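Local coordinates for protein xylose isomerase-like TIM barrel (Anabaena variabilis ATCC 29413, PDB 2QW5) that binds a zinc ion and D-xylose in a TIM barrel and is probably a sugar isomerase or epimerase, at residues A[60-63]-A[64-68]; A[155-158]-A[159-163]. All coordinates share one frame; numbering follows the deposited sequence. Where two conformers were deposited one is given.

In the fold
From the N terminus the chain winds through an eight-stranded parallel barrel wrapped by helices. Contact 1 comes first, in the opening turns of helix 60-76, which links strand 47-51 to strand 83-87 in a beta-alpha-beta unit. Contact 2 follows on helix 148-176, between strands 125-128 and 179-182. Each is a local contact between residues three or four apart, so neither closes a loop; they lie in series. The centres of contact 1 and contact 2 are about 31 Å apart. One side of contact 1, with Tyr60, Asp63, Leu64 and Thr68, meets helix 101-120, whereas in contact 2 the side chain of Tyr159 lies about 11 Å from that of the zinc ligand Glu183.

Contact 1: residues A[60-63]-A[64-68]; sequences YAQD and LENYT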
loop_
_atom_site.group_PDB
_atom_site.type_symbol
_atom_site.label_atom_id
_atom_site.label_comp_id
_atom_site.label_asym_id
_atom_site.label_seq_id
_atom_site.Cartn_x
_atom_site.Cartn_y
_atom_site.Cartn_z
ATOM N N TYR A 60 -16.421 -1.764 -27.812
ATOM C CA TYR A 60 -15.946 -0.700 -28.721
ATOM C C TYR A 60 -17.001 -0.081 -29.628
ATOM O O TYR A 60 -17.077 1.172 -29.729
ATOM C CB TYR A 60 -14.763 -1.138 -29.571
ATOM C CG TYR A 60 -13.508 -1.456 -28.776
ATOM C CD1 TYR A 60 -13.164 -0.747 -27.605
ATOM C CD2 TYR A 60 -12.584 -2.371 -29.265
ATOM C CE1 TYR A 60 -12.000 -1.022 -26.895
ATOM C CE2 TYR A 60 -11.398 -2.639 -28.565
ATOM C CZ TYR A 60 -11.113 -1.946 -27.396
ATOM O OH TYR A 60 -10.003 -2.207 -26.677
ATOM N N ALA A 61 -17.815 -0.937 -30.242
ATOM C CA ALA A 61 -18.858 -0.488 -31.143
ATOM C C ALA A 61 -19.923 0.292 -30.358
ATOM O O ALA A 61 -20.361 1.378 -30.816
ATOM C CB ALA A 61 -19.444 -1.670 -31.915
ATOM N N GLN A 62 -20.290 -0.208 -29.168
ATOM C CA GLN A 62 -21.283 0.498 -28.352
ATOM C C GLN A 62 -20.759 1.866 -27.891
ATOM O O GLN A 62 -21.515 2.843 -27.873
ATOM C CB GLN A 62 -21.776 -0.354 -27.163
ATOM C CG GLN A 62 -22.951 0.284 -26.380
ATOM C CD GLN A 62 -24.140 0.634 -27.276
ATOM O OE1 GLN A 62 -24.832 -0.254 -27.785
ATOM N NE2 GLN A 62 -24.372 1.930 -27.477
ATOM N N ASP A 63 -19.475 1.952 -27.554
ATOM C CA ASP A 63 -18.873 3.235 -27.163
ATOM C C ASP A 63 -18.950 4.252 -28.307
ATOM O O ASP A 63 -19.323 5.408 -28.085
ATOM C CB ASP A 63 -17.391 3.065 -26.766
ATOM C CG ASP A 63 -17.190 2.309 -25.455
ATOM O OD1 ASP A 63 -18.090 2.347 -24.598
ATOM O OD2 ASP A 63 -16.097 1.695 -25.301
ATOM N N LEU A 64 -18.630 3.802 -29.518
ATOM C CA LEU A 64 -18.622 4.693 -30.700
ATOM C C LEU A 64 -20.002 5.271 -30.961
ATOM O O LEU A 64 -20.158 6.470 -31.186
ATOM C CB LEU A 64 -18.095 3.950 -31.925
ATOM C CG LEU A 64 -17.866 4.752 -33.201
ATOM C CD1 LEU A 64 -17.038 6.023 -32.939
ATOM C CD2 LEU A 64 -17.239 3.881 -34.278
ATOM N N GLU A 65 -20.997 4.411 -30.826
ATOM C CA GLU A 65 -22.396 4.787 -30.953
ATOM C C GLU A 65 -22.805 5.773 -29.863
ATOM O O GLU A 65 -23.426 6.778 -30.153
ATOM C CB GLU A 65 -23.250 3.513 -30.919
ATOM C CG GLU A 65 -24.743 3.715 -31.046
ATOM C CD GLU A 65 -25.443 2.391 -31.352
ATOM O OE1 GLU A 65 -25.226 1.407 -30.583
ATOM O OE2 GLU A 65 -26.189 2.344 -32.364
ATOM N N ASN A 66 -22.414 5.522 -28.617
ATOM C CA ASN A 66 -22.761 6.453 -27.528
ATOM C C ASN A 66 -22.149 7.831 -27.697
ATOM O O ASN A 66 -22.835 8.831 -27.553
ATOM C CB ASN A 66 -22.372 5.884 -26.158
ATOM C CG ASN A 66 -23.203 4.686 -25.763
ATOM O OD1 ASN A 66 -24.306 4.449 -26.289
ATOM N ND2 ASN A 66 -22.684 3.928 -24.823
ATOM N N TYR A 67 -20.854 7.894 -28.000
ATOM C CA TYR A 67 -20.193 9.212 -28.202
ATOM C C TYR A 67 -20.722 9.935 -29.468
ATOM O O TYR A 67 -20.778 11.163 -29.499
ATOM C CB TYR A 67 -18.648 9.068 -28.190
ATOM C CG TYR A 67 -18.101 8.827 -26.777
ATOM C CD1 TYR A 67 -18.018 9.879 -25.864
ATOM C CD2 TYR A 67 -17.582 7.587 -26.382
ATOM C CE1 TYR A 67 -17.497 9.704 -24.575
ATOM C CE2 TYR A 67 -17.042 7.400 -25.077
ATOM C CZ TYR A 67 -16.998 8.463 -24.195
ATOM O OH TYR A 67 -16.503 8.303 -22.928
ATOM N N THR A 68 -21.095 9.166 -30.499
ATOM C CA THR A 68 -21.707 9.737 -31.709
ATOM C C THR A 68 -23.029 10.393 -31.273
ATOM O O THR A 68 -23.311 11.532 -31.633
ATOM C CB THR A 68 -21.963 8.687 -32.788
ATOM O OG1 THR A 68 -20.715 8.140 -33.250
ATOM C CG2 THR A 68 -22.740 9.311 -33.984
HETATM O O HOH W 1 -20.131 4.349 -24.014
#
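Asp63 and Asn66, three residues apart on the helix, are bridged by a water. It donates to Asp63 OD1 and accepts from Asn66 ND2 at 2.7 Å, which gives the nitrogen end of that amide a partner. The other oxygen of Asp63, OD2, forms a salt bridge to Arg114, tying this first turn of helix 60-76 to helix 101-120. These are neighbouring outer helices of the TIM barrel, and Tyr60 and Leu64 also pack against 101-120, on Tyr110 and Ala120 respectively.

Gln62 was modelled in two conformers. In one of them NE2 gives a weak, bent hydrogen bond to Asn66 OD1 at 2.8 Å, with only 128° at the hydrogen, so this link is doubtful and would at most favour the amide rotation that the water already engages. In that conformer CG runs anti to the backbone N (chi1 -173°) and the chain then bends at chi2, which brings NE2 forward, toward the next turn. Glu65 OE1 comes within 3.3 Å of Gln62 NE2.

Regular alpha-helical bonds run from Leu64, Glu65, Asn66 and Tyr67 N to the carbonyls four residues earlier. The one from Tyr67 N to Asp63 O is 2.9 Å long and nearly straight, at 174°. Tyr67 CD2 approaches the same Asp63 O obliquely at 3.3 Å. Leu64 O is gripped twice, by Thr68 N and, from the opposite face of the carbonyl plane, by Thr68 OG1 at 2.7 Å.

Contact 2: residues A[155-158]-A[159-163]; sequences LKVR and YANAQ
Leu155 and Tyr159 make the apolar part of this contact, one turn apart on helix 148-176. Leu155 CB rests 3.8 Å from Tyr159 CE2, while the methyl CD1 of Leu155 reaches toward the phenol oxygen, 4.0 Å from Tyr159 OH. Tyr159 CG stands anti to its own carbonyl carbon (chi1 -66°), which swings the ring back toward the preceding turn; Tyr159 CD2 lies 3.1 Å from Leu155 O, an oblique approach to the oxygen that also accepts the backbone bond from Tyr159 N.

Backbone hydrogen bonds join each of residues 155-158 to the residue four further on, a regular alpha-helical pattern. The straightest runs from Tyr159 N to Leu155 O, 2.8 Å and 168°; that from Ala162 N to Arg158 O is more bent, at 143°. In the chain this helix lies between strands 125-128 and 179-182, on the outside of the barrel.

Val157 and Asn161 lie side by side and point the same way, with Val157 CG1 4.1 Å from Asn161 ND2. That amide nitrogen is held by Ser97 O and Asn99 OD1, and the Arg158 chain, bent at chi2 and chi3, carries its guanidinium to the same loop, where NE bonds to Ser97 OG and NH2 forms a salt bridge with Asp95. Lys156 pairs with Glu153 and packs on Arg298 of a second subunit.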
loop_
_atom_site.group_PDB
_atom_site.type_symbol
_atom_site.label_atom_id
_atom_site.label_comp_id
_atom_site.label_asym_id
_atom_site.label_seq_id
_atom_site.Cartn_x
_atom_site.Cartn_y
_atom_site.Cartn_z
ATOM N N LEU A 155 12.823 1.421 -19.071
ATOM C CA LEU A 155 12.060 2.219 -20.031
ATOM C C LEU A 155 12.556 2.169 -21.468
ATOM O O LEU A 155 11.755 2.364 -22.377
ATOM C CB LEU A 155 11.893 3.664 -19.578
ATOM C CG LEU A 155 10.991 3.944 -18.374
ATOM C CD1 LEU A 155 11.187 5.392 -17.927
ATOM C CD2 LEU A 155 9.508 3.618 -18.648
ATOM N N LYS A 156 13.853 1.917 -21.685
ATOM C CA LYS A 156 14.377 1.787 -23.069
ATOM C C LYS A 156 13.703 0.647 -23.810
ATOM O O LYS A 156 13.385 0.787 -24.994
ATOM C CB LYS A 156 15.887 1.552 -23.094
ATOM C CG LYS A 156 16.739 2.688 -22.566
ATOM C CD LYS A 156 18.210 2.206 -22.498
ATOM C CE LYS A 156 19.112 3.298 -21.951
ATOM N NZ LYS A 156 20.535 2.877 -21.975
ATOM N N VAL A 157 13.455 -0.458 -23.096
ATOM C CA VAL A 157 12.813 -1.641 -23.683
ATOM C C VAL A 157 11.332 -1.337 -23.969
ATOM O O VAL A 157 10.833 -1.680 -25.033
ATOM C CB VAL A 157 12.958 -2.901 -22.799
ATOM C CG1 VAL A 157 12.296 -4.135 -23.468
ATOM C CG2 VAL A 157 14.402 -3.161 -22.473
ATOM N N ARG A 158 10.665 -0.640 -23.039
ATOM C CA ARG A 158 9.261 -0.268 -23.190
ATOM C C ARG A 158 9.082 0.683 -24.363
ATOM O O ARG A 158 8.193 0.476 -25.210
ATOM C CB ARG A 158 8.729 0.387 -21.900
ATOM C CG ARG A 158 8.856 -0.489 -20.636
ATOM C CD ARG A 158 7.873 -1.668 -20.589
ATOM N NE ARG A 158 6.514 -1.151 -20.399
ATOM C CZ ARG A 158 5.970 -0.780 -19.236
ATOM N NH1 ARG A 158 6.616 -0.914 -18.080
ATOM N NH2 ARG A 158 4.736 -0.280 -19.231
ATOM N N TYR A 159 9.953 1.689 -24.462
ATOM C CA TYR A 159 9.898 2.626 -25.591
ATOM C C TYR A 159 10.137 1.905 -26.936
ATOM O O TYR A 159 9.413 2.149 -27.882
ATOM C CB TYR A 159 10.852 3.808 -25.400
ATOM C CG TYR A 159 10.490 4.731 -24.239
ATOM C CD1 TYR A 159 9.169 5.132 -24.001
ATOM C CD2 TYR A 159 11.482 5.265 -23.427
ATOM C CE1 TYR A 159 8.855 5.999 -22.917
ATOM C CE2 TYR A 159 11.185 6.126 -22.344
ATOM C CZ TYR A 159 9.876 6.500 -22.108
ATOM O OH TYR A 159 9.623 7.347 -21.057
ATOM N N ALA A 160 11.119 0.995 -27.000
ATOM C CA ALA A 160 11.364 0.180 -28.226
ATOM C C ALA A 160 10.141 -0.675 -28.622
ATOM O O ALA A 160 9.787 -0.753 -29.818
ATOM C CB ALA A 160 12.599 -0.679 -28.083
ATOM N N ASN A 161 9.476 -1.260 -27.633
ATOM C CA ASN A 161 8.245 -2.042 -27.863
ATOM C C ASN A 161 7.121 -1.183 -28.428
ATOM O O ASN A 161 6.376 -1.639 -29.282
ATOM C CB ASN A 161 7.683 -2.649 -26.568
ATOM C CG ASN A 161 8.580 -3.699 -25.945
ATOM O OD1 ASN A 161 9.432 -4.278 -26.610
ATOM N ND2 ASN A 161 8.364 -3.967 -24.640
ATOM N N ALA A 162 6.995 0.047 -27.926
ATOM C CA ALA A 162 5.863 0.919 -28.286
ATOM C C ALA A 162 6.019 1.660 -29.621
ATOM O O ALA A 162 5.011 1.986 -30.261
ATOM C CB ALA A 162 5.561 1.901 -27.136
ATOM N N GLN A 163 7.260 1.919 -30.058
ATOM C CA GLN A 163 7.462 2.748 -31.252
ATOM C C GLN A 163 6.717 2.270 -32.523
ATOM O O GLN A 163 6.016 3.078 -33.147
ATOM C CB GLN A 163 8.952 2.970 -31.514
ATOM C CG GLN A 163 9.582 3.962 -30.556
ATOM C CD GLN A 163 11.103 3.963 -30.579
ATOM O OE1 GLN A 163 11.730 2.921 -30.725
ATOM N NE2 GLN A 163 11.709 5.145 -30.386
#